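Local structure of ubiquitin-like-specific protease 2 (Saccharomyces cerevisiae, 5LNB) at residues K254-K258 with N259-S263; Y282-E286 with N287-E291; T36-D39 with F40-L43; Y84-L87 with I88-P91. The protein removes the ubiquitin-like modifier SUMO from conjugated proteins as a cysteine protease of the peptidase C48 family, represented here by its catalytic domain. All coordinates share one frame; numbering follows the deposited sequence.

Interaction 1 of 4, residues K254-K258 with N259-S263; sequences KYFDK and NERNS
A Schellman motif ends helix 245-255, and in the short helical turn that follows, Arg261 reaches back to Phe256. Asp257, the C-prime residue, has the positive phi (54°) of this motif, and its N is bonded to Lys254 O at 3.0 Å. Its own carbonyl then starts the next turn: Glu260 N donates to Asp257 O at 3.0 Å, and Arg261 N to Lys258 O at the same length. The Arg261 chain is bent at its second torsion (chi2 -70°), which turns the guanidinium alongside Phe256, almost perpendicular to the ring plane. From there NH2 makes a weak bond to Phe256 O (3.1 Å), while NE gives its proton to water 1 (2.7 Å), which lies at the guanidinium edge and donates in turn to Asp257 O. The side chains of Asp257 and Glu260 run side by side with their carboxylates stacked, planes 28° apart. Asp257 OD1 comes within 4.0 Å of Glu260 OE1, a like-charge approach that the salt bridge from Lys225 to Asp257 OD1 would be expected to ease. Water 2 links Lys258 O to Asn262 N. Arg261 also bonds His218 and Asn222, and Phe256 packs on Asn222 and Lys225, so both lie against helix 215-228. On helix 230-238, Trp237 meets the Phe256 ring, so the turn rests on helices 215-228 and 230-238.

Interaction 2 of 4, residues Y282-E286 with N287-E291; sequences YLKKE and NLYEE
Leu283 O takes up the backbone N-H groups of Leu288 and Tyr289 as the chain leaves helix 264-285. The bond from Leu288 N is the sound one, 2.8 Å and in the carbonyl plane, whereas Tyr289 N makes a weak bond at 3.2 Å. Asn287, with positive phi, is the C-prime residue of a Schellman motif, and its N reaches Lys284 O in another weak bond of 3.4 Å. The residue before it still makes a regular helical bond, Glu286 N to Tyr282 O. Four N-H groups therefore share three carbonyls of the last turn. The apolar partner of the motif is present too: Leu283 and Leu288 cross at about a right angle, CD2 to CB 3.9 Å. On another side, the extended Lys284 chain runs alongside Tyr289 and carries CE over the ring centre, 4.0 Å from the centroid in a CH-pi contact. Its NZ lies farther out over the same face, 5.0 Å from the centroid of the Tyr289 ring, in a cation-pi contact. Leu283 and Tyr289 both touch Pro21. With one sound bond at Leu283 O, the turn is consistent with joint support from that bond, the Leu283-Leu288 contact and the Lys284-Tyr289 pair.

Interaction 3 of 4, residues T36-D39 with F40-L43; sequences TNQD and FKCL
Phe40 N closes the first turn of helix 37-40 by donating to Thr36 O, 2.9 Å away. Thr36 is the N-cap, and its backbone N is held in turn by Asp39 OD2 at 3.1 Å, a nearly straight bond that meets the carboxylate on its anti side, about 31° out of its plane. This is the half of a capping box in which the third residue of the helix reaches back to the cap. The packed flank lies beyond it. Phe40 CG stands anti to the backbone N (chi1 173°), which directs the ring off the turn onto Phe19, with which it stacks, and onto Leu272 of helix 264-285. Cys42 and Asp39 both lean on Ile53 of helix 51-67, and Cys42 SG lies 3.1 Å from Asp39 O. Here the spiral tightens to 3-10 form, with Cys42 N bonded to Asp39 O at 3.3 Å after the last four-residue step, Lys41 N to Asn37 O. The other flank is looser. On this flank the Asn37 side chain approaches Phe40 loosely, OD1 to CD2 4.2 Å. Gln38 and Lys41 are exposed and lie side by side, both touching a crystal neighbour; the Gln38 OE1 to Lys41 NZ separation of 2.4 Å is too short for its detail to be trusted. Chemically, the contrast is consistent with Asp39 pinning the N-cap residue, its negative charge, close to the N-H groups of the first turn, probably stabilised by the helix end, whereas nothing can safely be read from the overly short surface pair.

Interaction 4 of 4, residues Y84-L87 with I88-P91; sequences YTKL and ISNP
Lys86 O is gripped twice by Ser89, once through the backbone N and once through the hydroxyl, where helix 82-87 of the Ulp1-type catalytic domain ends. The hydroxyl bond, Ser89 OG to Lys86 O at 2.9 Å, lies in the carbonyl plane on a lone pair; the amide bond from Ser89 N, at 3.0 Å, arrives from well above that plane, so the two donors do not compete for one direction. Ser89 OG sits between its own backbone N and carbonyl carbon (chi1 69°), a placement that turns the hydroxyl back toward Lys86 O. The preceding residue makes the last regular helical bond, Ile88 N to Tyr84 O at 3.1 Å, and then leaves helical geometry. Its side chain stays with the helix all the same. Ile88 CG2 lies over one face of the Tyr84 ring, 4.2 Å from the centroid and nearer the rim, while CD1 meets ring atom CE1 at 3.8 Å. Tyr84 is buried against Ile117 and Ile119 of strand 112-119, its hydroxyl bonded to Glu174 O, and Ile88 touches Pro177 of helix 172-190. Beyond the helix, Asn97 ND2 bonds both Leu87 O and Asn90 O, tying the turn to helix 94-98. On the exposed side, water 3 accepts from Lys86 NZ at 3.0 Å and donates to Ser89 OG at 3.2 Å.

In the fold
All four contacts are local turns at helix ends, and none touches another. Interactions 1 and 4 both fall in the Ulp1-type catalytic domain but on opposite sides of the chain's centre, about 33 Å apart between centres. Interaction 1 packs on helix 215-228, which probably corresponds to the helix that carries the catalytic cysteine at its start in C48 relatives; interaction 4 packs on strand 112-119 and helix 172-190. Helix 264-285 connects the others: it follows the turn of interaction 1, receives Phe40 and Leu43 of interaction 3, and ends in interaction 2. Interactions 1 and 3 approach most closely, about 8 Å between nearest atoms, whereas interaction 2 is peripheral, centred about 33 Å from the chain's centre.

Interaction 1 of 4, residues K254-K258 with N259-S263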
loop_
_atom_site.group_PDB
_atom_site.type_symbol
_atom_site.label_atom_id
_atom_site.label_comp_id
_atom_site.label_asym_id
_atom_site.label_seq_id
_atom_site.Cartn_x
_atom_site.Cartn_y
_atom_site.Cartn_z
ATOM N N LYS A 254 13.969 -9.338 11.896
ATOM C CA LYS A 254 14.309 -8.244 12.797
ATOM C C LYS A 254 13.978 -6.897 12.163
ATOM O O LYS A 254 13.334 -6.046 12.788
ATOM C CB LYS A 254 15.790 -8.321 13.170
ATOM C CG LYS A 254 16.238 -7.293 14.195
ATOM C CD LYS A 254 17.627 -7.633 14.727
ATOM C CE LYS A 254 18.180 -6.530 15.623
ATOM N NZ LYS A 254 18.419 -5.260 14.872
ATOM N N TYR A 255 14.389 -6.702 10.906
ATOM C CA TYR A 255 14.179 -5.423 10.241
ATOM C C TYR A 255 12.708 -5.030 10.232
ATOM O O TYR A 255 12.375 -3.863 10.457
ATOM C CB TYR A 255 14.716 -5.468 8.807
ATOM C CG TYR A 255 14.738 -4.099 8.159
ATOM C CD1 TYR A 255 15.725 -3.180 8.480
ATOM C CD2 TYR A 255 13.754 -3.714 7.246
ATOM C CE1 TYR A 255 15.743 -1.915 7.908
ATOM C CE2 TYR A 255 13.762 -2.439 6.660
ATOM C CZ TYR A 255 14.760 -1.552 6.999
ATOM O OH TYR A 255 14.795 -0.301 6.432
ATOM N N PHE A 256 11.814 -5.992 9.964
ATOM C CA PHE A 256 10.381 -5.745 9.858
ATOM C C PHE A 256 9.625 -6.009 11.164
ATOM O O PHE A 256 8.393 -6.145 11.132
ATOM C CB PHE A 256 9.774 -6.591 8.734
ATOM C CG PHE A 256 10.110 -6.101 7.353
ATOM C CD1 PHE A 256 9.353 -5.102 6.746
ATOM C CD2 PHE A 256 11.189 -6.640 6.655
ATOM C CE1 PHE A 256 9.664 -4.646 5.468
ATOM C CE2 PHE A 256 11.506 -6.188 5.377
ATOM C CZ PHE A 256 10.738 -5.185 4.780
ATOM N N ASP A 257 10.327 -6.093 12.298
ATOM C CA ASP A 257 9.692 -6.220 13.620
ATOM C C ASP A 257 8.710 -7.392 13.678
ATOM O O ASP A 257 7.557 -7.247 14.100
ATOM C CB ASP A 257 8.981 -4.925 14.022
ATOM C CG ASP A 257 9.889 -3.715 13.968
ATOM O OD1 ASP A 257 9.399 -2.632 13.592
ATOM O OD2 ASP A 257 11.092 -3.849 14.291
ATOM N N LYS A 258 9.173 -8.576 13.267
ATOM C CA LYS A 258 8.262 -9.714 13.262
ATOM C C LYS A 258 7.692 -9.989 14.652
ATOM O O LYS A 258 6.545 -10.432 14.772
ATOM C CB LYS A 258 8.952 -10.962 12.719
ATOM C CG LYS A 258 8.011 -12.161 12.651
ATOM C CD LYS A 258 8.654 -13.383 12.028
ATOM C CE LYS A 258 7.650 -14.537 11.919
ATOM N NZ LYS A 258 8.292 -15.754 11.328
ATOM N N ASN A 259 8.461 -9.722 15.714
ATOM C CA ASN A 259 7.987 -10.034 17.062
ATOM C C ASN A 259 6.770 -9.206 17.458
ATOM O O ASN A 259 6.024 -9.615 18.354
ATOM C CB ASN A 259 9.109 -9.835 18.087
ATOM C CG ASN A 259 9.553 -8.383 18.196
ATOM O OD1 ASN A 259 9.592 -7.658 17.205
ATOM N ND2 ASN A 259 9.887 -7.954 19.406
ATOM N N GLU A 260 6.546 -8.063 16.815
ATOM C CA GLU A 260 5.371 -7.239 17.081
ATOM C C GLU A 260 4.178 -7.582 16.196
ATOM O O GLU A 260 3.079 -7.081 16.451
ATOM C CB GLU A 260 5.715 -5.759 16.892
ATOM C CG GLU A 260 6.831 -5.262 17.795
ATOM C CD GLU A 260 7.348 -3.893 17.379
ATOM O OE1 GLU A 260 6.746 -3.272 16.471
ATOM O OE2 GLU A 260 8.363 -3.439 17.956
ATOM N N ARG A 261 4.360 -8.408 15.162
ATOM C CA ARG A 261 3.274 -8.658 14.218
ATOM C C ARG A 261 2.067 -9.285 14.903
ATOM O O ARG A 261 0.926 -9.034 14.498
ATOM C CB ARG A 261 3.759 -9.551 13.070
ATOM C CG ARG A 261 4.768 -8.877 12.139
ATOM C CD ARG A 261 4.119 -7.783 11.308
ATOM N NE ARG A 261 5.103 -6.908 10.662
ATOM C CZ ARG A 261 5.334 -6.860 9.352
ATOM N NH1 ARG A 261 4.659 -7.655 8.528
ATOM N NH2 ARG A 261 6.242 -6.019 8.866
ATOM N N ASN A 262 2.299 -10.103 15.934
ATOM C CA ASN A 262 1.197 -10.760 16.627
ATOM C C ASN A 262 0.239 -9.747 17.245
ATOM O O ASN A 262 -0.966 -10.010 17.341
ATOM C CB ASN A 262 1.751 -11.702 17.694
ATOM C CG ASN A 262 0.662 -12.433 18.444
ATOM O OD1 ASN A 262 -0.399 -12.725 17.889
ATOM N ND2 ASN A 262 0.914 -12.733 19.719
ATOM N N SER A 263 0.741 -8.581 17.645
ATOM C CA SER A 263 -0.074 -7.545 18.263
ATOM C C SER A 263 -0.459 -6.433 17.300
ATOM O O SER A 263 -1.099 -5.466 17.718
ATOM C CB SER A 263 0.670 -6.946 19.455
ATOM O OG SER A 263 1.084 -7.960 20.353
HETATM O O HOH W 1 5.434 -5.491 12.982
HETATM O O HOH W 2 4.738 -11.864 16.161
#

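Interaction 2 of 4, residues Y282-E286 with N287-E291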
loop_
_atom_site.group_PDB
_atom_site.type_symbol
_atom_site.label_atom_id
_atom_site.label_comp_id
_atom_site.label_asym_id
_atom_site.label_seq_id
_atom_site.Cartn_x
_atom_site.Cartn_y
_atom_site.Cartn_z
ATOM N N TYR A 282 -13.419 17.012 18.695
ATOM C CA TYR A 282 -13.608 18.092 17.739
ATOM C C TYR A 282 -15.092 18.372 17.521
ATOM O O TYR A 282 -15.529 19.523 17.579
ATOM C CB TYR A 282 -12.915 17.756 16.417
ATOM C CG TYR A 282 -13.383 18.635 15.286
ATOM C CD1 TYR A 282 -12.985 19.964 15.206
ATOM C CD2 TYR A 282 -14.246 18.146 14.312
ATOM C CE1 TYR A 282 -13.422 20.781 14.179
ATOM C CE2 TYR A 282 -14.691 18.959 13.277
ATOM C CZ TYR A 282 -14.275 20.276 13.215
ATOM O OH TYR A 282 -14.712 21.097 12.190
ATOM N N LEU A 283 -15.889 17.327 17.276
ATOM C CA LEU A 283 -17.309 17.538 17.001
ATOM C C LEU A 283 -18.005 18.203 18.178
ATOM O O LEU A 283 -18.871 19.066 17.992
ATOM C CB LEU A 283 -17.998 16.214 16.660
ATOM C CG LEU A 283 -17.678 15.568 15.307
ATOM C CD1 LEU A 283 -18.366 14.213 15.159
ATOM C CD2 LEU A 283 -18.041 16.481 14.154
ATOM N N LYS A 284 -17.647 17.810 19.401
ATOM C CA LYS A 284 -18.280 18.403 20.574
ATOM C C LYS A 284 -17.808 19.831 20.807
ATOM O O LYS A 284 -18.576 20.665 21.294
ATOM C CB LYS A 284 -18.011 17.540 21.806
ATOM C CG LYS A 284 -18.787 16.230 21.818
ATOM C CD LYS A 284 -18.372 15.348 22.979
ATOM C CE LYS A 284 -19.458 14.347 23.320
ATOM N NZ LYS A 284 -19.001 13.375 24.354
ATOM N N LYS A 285 -16.556 20.134 20.466
ATOM C CA LYS A 285 -16.071 21.507 20.568
ATOM C C LYS A 285 -16.821 22.429 19.613
ATOM O O LYS A 285 -17.205 23.541 19.988
ATOM C CB LYS A 285 -14.567 21.548 20.289
ATOM C CG LYS A 285 -13.905 22.888 20.559
ATOM C CD LYS A 285 -12.456 22.860 20.087
ATOM C CE LYS A 285 -11.676 24.063 20.581
ATOM N NZ LYS A 285 -11.541 24.056 22.067
ATOM N N GLU A 286 -17.044 21.983 18.378
ATOM C CA GLU A 286 -17.735 22.772 17.364
ATOM C C GLU A 286 -19.255 22.664 17.447
ATOM O O GLU A 286 -19.946 23.199 16.573
ATOM C CB GLU A 286 -17.263 22.348 15.975
ATOM C CG GLU A 286 -15.775 22.545 15.771
ATOM C CD GLU A 286 -15.360 23.989 15.986
ATOM O OE1 GLU A 286 -15.978 24.883 15.369
ATOM O OE2 GLU A 286 -14.428 24.230 16.784
ATOM N N ASN A 287 -19.789 21.991 18.466
ATOM C CA ASN A 287 -21.231 21.784 18.607
ATOM C C ASN A 287 -21.837 21.132 17.363
ATOM O O ASN A 287 -22.987 21.393 17.001
ATOM C CB ASN A 287 -21.939 23.097 18.947
ATOM C CG ASN A 287 -21.431 23.705 20.245
ATOM O OD1 ASN A 287 -21.644 23.153 21.326
ATOM N ND2 ASN A 287 -20.748 24.844 20.141
ATOM N N LEU A 288 -21.064 20.266 16.709
ATOM C CA LEU A 288 -21.535 19.468 15.583
ATOM C C LEU A 288 -21.853 18.026 15.961
ATOM O O LEU A 288 -22.345 17.271 15.113
ATOM C CB LEU A 288 -20.482 19.457 14.466
ATOM C CG LEU A 288 -20.088 20.802 13.855
ATOM C CD1 LEU A 288 -18.904 20.626 12.929
ATOM C CD2 LEU A 288 -21.259 21.403 13.113
ATOM N N TYR A 289 -21.568 17.623 17.201
ATOM C CA TYR A 289 -21.722 16.224 17.584
ATOM C C TYR A 289 -23.171 15.760 17.438
ATOM O O TYR A 289 -23.438 14.709 16.847
ATOM C CB TYR A 289 -21.217 16.031 19.014
ATOM C CG TYR A 289 -21.386 14.636 19.555
ATOM C CD1 TYR A 289 -20.557 13.603 19.131
ATOM C CD2 TYR A 289 -22.365 14.354 20.504
ATOM C CE1 TYR A 289 -20.700 12.330 19.628
ATOM C CE2 TYR A 289 -22.513 13.088 21.014
ATOM C CZ TYR A 289 -21.680 12.077 20.571
ATOM O OH TYR A 289 -21.825 10.806 21.063
ATOM N N GLU A 290 -24.126 16.538 17.958
ATOM C CA GLU A 290 -25.522 16.114 17.895
ATOM C C GLU A 290 -26.008 15.980 16.455
ATOM O O GLU A 290 -26.686 15.004 16.113
ATOM C CB GLU A 290 -26.406 17.086 18.678
ATOM C CG GLU A 290 -26.248 16.974 20.193
ATOM C CD GLU A 290 -26.555 15.575 20.716
ATOM O OE1 GLU A 290 -27.395 14.883 20.099
ATOM O OE2 GLU A 290 -25.957 15.165 21.740
ATOM N N GLU A 291 -25.676 16.948 15.594
ATOM C CA GLU A 291 -26.074 16.848 14.193
ATOM C C GLU A 291 -25.548 15.564 13.553
ATOM O O GLU A 291 -26.279 14.870 12.836
ATOM C CB GLU A 291 -25.587 18.075 13.415
ATOM C CG GLU A 291 -25.679 17.934 11.893
ATOM C CD GLU A 291 -25.164 19.165 11.121
ATOM O OE1 GLU A 291 -24.246 19.863 11.599
ATOM O OE2 GLU A 291 -25.692 19.434 10.027
#

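Interaction 3 of 4, residues T36-D39 with F40-L43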
loop_
_atom_site.group_PDB
_atom_site.type_symbol
_atom_site.label_atom_id
_atom_site.label_comp_id
_atom_site.label_asym_id
_atom_site.label_seq_id
_atom_site.Cartn_x
_atom_site.Cartn_y
_atom_site.Cartn_z
ATOM N N THR A 36 -16.246 3.484 9.129
ATOM C CA THR A 36 -17.432 3.115 9.888
ATOM C C THR A 36 -17.131 1.941 10.813
ATOM O O THR A 36 -16.069 1.311 10.740
ATOM C CB THR A 36 -18.598 2.754 8.962
ATOM O OG1 THR A 36 -18.315 1.519 8.296
ATOM C CG2 THR A 36 -18.862 3.859 7.931
ATOM N N ASN A 37 -18.097 1.645 11.696
ATOM C CA ASN A 37 -17.951 0.489 12.571
ATOM C C ASN A 37 -17.847 -0.796 11.762
ATOM O O ASN A 37 -17.080 -1.698 12.114
ATOM C CB ASN A 37 -19.118 0.407 13.553
ATOM C CG ASN A 37 -18.985 -0.767 14.509
ATOM O OD1 ASN A 37 -18.081 -0.794 15.339
ATOM N ND2 ASN A 37 -19.878 -1.746 14.388
ATOM N N GLN A 38 -18.606 -0.892 10.667
ATOM C CA GLN A 38 -18.516 -2.056 9.796
ATOM C C GLN A 38 -17.085 -2.283 9.306
ATOM O O GLN A 38 -16.671 -3.430 9.117
ATOM C CB GLN A 38 -19.480 -1.888 8.616
ATOM C CG GLN A 38 -20.087 -3.181 8.092
ATOM C CD GLN A 38 -20.989 -3.890 9.108
ATOM O OE1 GLN A 38 -21.213 -5.099 9.007
ATOM N NE2 GLN A 38 -21.511 -3.142 10.084
ATOM N N ASP A 39 -16.311 -1.206 9.106
ATOM C CA ASP A 39 -14.910 -1.343 8.705
ATOM C C ASP A 39 -14.021 -1.645 9.906
ATOM O O ASP A 39 -13.168 -2.539 9.861
ATOM C CB ASP A 39 -14.420 -0.059 8.017
ATOM C CG ASP A 39 -15.318 0.382 6.875
ATOM O OD1 ASP A 39 -15.735 -0.481 6.079
ATOM O OD2 ASP A 39 -15.607 1.596 6.772
ATOM N N PHE A 40 -14.214 -0.890 10.986
ATOM C CA PHE A 40 -13.390 -1.015 12.181
ATOM C C PHE A 40 -13.441 -2.427 12.766
ATOM O O PHE A 40 -12.447 -2.905 13.328
ATOM C CB PHE A 40 -13.866 0.041 13.192
ATOM C CG PHE A 40 -13.226 -0.047 14.548
ATOM C CD1 PHE A 40 -11.965 0.486 14.774
ATOM C CD2 PHE A 40 -13.905 -0.623 15.609
ATOM C CE1 PHE A 40 -11.381 0.417 16.029
ATOM C CE2 PHE A 40 -13.328 -0.691 16.861
ATOM C CZ PHE A 40 -12.066 -0.168 17.072
ATOM N N LYS A 41 -14.572 -3.119 12.634
ATOM C CA LYS A 41 -14.737 -4.383 13.342
ATOM C C LYS A 41 -13.895 -5.509 12.750
ATOM O O LYS A 41 -13.718 -6.540 13.410
ATOM C CB LYS A 41 -16.208 -4.796 13.352
ATOM C CG LYS A 41 -16.657 -5.470 12.074
ATOM C CD LYS A 41 -18.162 -5.600 12.045
ATOM C CE LYS A 41 -18.625 -6.285 10.777
ATOM N NZ LYS A 41 -20.112 -6.335 10.707
ATOM N N CYS A 42 -13.375 -5.348 11.530
ATOM C CA CYS A 42 -12.528 -6.392 10.967
ATOM C C CYS A 42 -11.189 -6.490 11.683
ATOM O O CYS A 42 -10.501 -7.504 11.536
ATOM C CB CYS A 42 -12.316 -6.165 9.468
ATOM S SG CYS A 42 -11.190 -4.822 9.051
ATOM N N LEU A 43 -10.816 -5.475 12.467
ATOM C CA LEU A 43 -9.592 -5.492 13.262
ATOM C C LEU A 43 -9.751 -6.259 14.577
ATOM O O LEU A 43 -8.932 -6.105 15.494
ATOM C CB LEU A 43 -9.120 -4.057 13.533
ATOM C CG LEU A 43 -8.744 -3.224 12.295
ATOM C CD1 LEU A 43 -8.535 -1.749 12.646
ATOM C CD2 LEU A 43 -7.506 -3.782 11.598
#

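Interaction 4 of 4, residues Y84-L87 with I88-P91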
loop_
_atom_site.group_PDB
_atom_site.type_symbol
_atom_site.label_atom_id
_atom_site.label_comp_id
_atom_site.label_asym_id
_atom_site.label_seq_id
_atom_site.Cartn_x
_atom_site.Cartn_y
_atom_site.Cartn_z
ATOM N N TYR A 84 -5.891 -2.099 -8.935
ATOM C CA TYR A 84 -5.507 -3.371 -9.544
ATOM C C TYR A 84 -6.734 -4.169 -9.943
ATOM O O TYR A 84 -6.789 -4.738 -11.038
ATOM C CB TYR A 84 -4.625 -4.187 -8.598
ATOM C CG TYR A 84 -4.163 -5.499 -9.187
ATOM C CD1 TYR A 84 -4.912 -6.661 -9.014
ATOM C CD2 TYR A 84 -2.974 -5.583 -9.894
ATOM C CE1 TYR A 84 -4.495 -7.868 -9.537
ATOM C CE2 TYR A 84 -2.546 -6.781 -10.425
ATOM C CZ TYR A 84 -3.306 -7.920 -10.247
ATOM O OH TYR A 84 -2.890 -9.117 -10.778
ATOM N N THR A 85 -7.741 -4.204 -9.073
ATOM C CA THR A 85 -8.970 -4.918 -9.402
ATOM C C THR A 85 -9.600 -4.374 -10.679
ATOM O O THR A 85 -10.086 -5.138 -11.521
ATOM C CB THR A 85 -9.936 -4.817 -8.229
ATOM O OG1 THR A 85 -9.322 -5.403 -7.073
ATOM C CG2 THR A 85 -11.258 -5.528 -8.546
ATOM N N LYS A 86 -9.602 -3.049 -10.843
ATOM C CA LYS A 86 -10.123 -2.480 -12.080
ATOM C C LYS A 86 -9.241 -2.876 -13.255
ATOM O O LYS A 86 -9.744 -3.274 -14.313
ATOM C CB LYS A 86 -10.220 -0.959 -11.958
ATOM C CG LYS A 86 -10.904 -0.261 -13.135
ATOM C CD LYS A 86 -12.396 -0.575 -13.182
ATOM C CE LYS A 86 -13.102 0.266 -14.232
ATOM N NZ LYS A 86 -14.381 -0.361 -14.633
ATOM N N LEU A 87 -7.922 -2.813 -13.059
ATOM C CA LEU A 87 -6.963 -3.146 -14.108
ATOM C C LEU A 87 -7.282 -4.482 -14.775
ATOM O O LEU A 87 -7.313 -4.576 -16.005
ATOM C CB LEU A 87 -5.551 -3.161 -13.518
ATOM C CG LEU A 87 -4.405 -3.463 -14.478
ATOM C CD1 LEU A 87 -4.378 -2.435 -15.609
ATOM C CD2 LEU A 87 -3.088 -3.468 -13.715
ATOM N N ILE A 88 -7.519 -5.525 -13.976
ATOM C CA ILE A 88 -7.716 -6.885 -14.478
ATOM C C ILE A 88 -9.191 -7.232 -14.641
ATOM O O ILE A 88 -9.520 -8.397 -14.887
ATOM C CB ILE A 88 -7.040 -7.923 -13.564
ATOM C CG1 ILE A 88 -7.756 -7.974 -12.207
ATOM C CG2 ILE A 88 -5.570 -7.597 -13.373
ATOM C CD1 ILE A 88 -7.525 -9.259 -11.415
ATOM N N SER A 89 -10.094 -6.260 -14.471
ATOM C CA SER A 89 -11.518 -6.583 -14.532
ATOM C C SER A 89 -11.897 -7.150 -15.891
ATOM O O SER A 89 -12.765 -8.025 -15.980
ATOM C CB SER A 89 -12.360 -5.347 -14.226
ATOM O OG SER A 89 -12.246 -4.393 -15.267
ATOM N N ASN A 90 -11.256 -6.666 -16.951
ATOM C CA ASN A 90 -11.481 -7.128 -18.318
ATOM C C ASN A 90 -10.115 -7.320 -18.968
ATOM O O ASN A 90 -9.506 -6.342 -19.443
ATOM C CB ASN A 90 -12.335 -6.122 -19.081
ATOM C CG ASN A 90 -12.528 -6.496 -20.536
ATOM O OD1 ASN A 90 -11.754 -7.268 -21.109
ATOM N ND2 ASN A 90 -13.562 -5.933 -21.151
ATOM N N PRO A 91 -9.586 -8.545 -18.996
ATOM C CA PRO A 91 -8.223 -8.763 -19.507
ATOM C C PRO A 91 -8.084 -8.660 -21.022
ATOM O O PRO A 91 -6.974 -8.834 -21.536
ATOM C CB PRO A 91 -7.892 -10.182 -19.016
ATOM C CG PRO A 91 -9.205 -10.839 -18.842
ATOM C CD PRO A 91 -10.152 -9.767 -18.391
HETATM O O HOH W 3 -14.333 -2.496 -16.745
#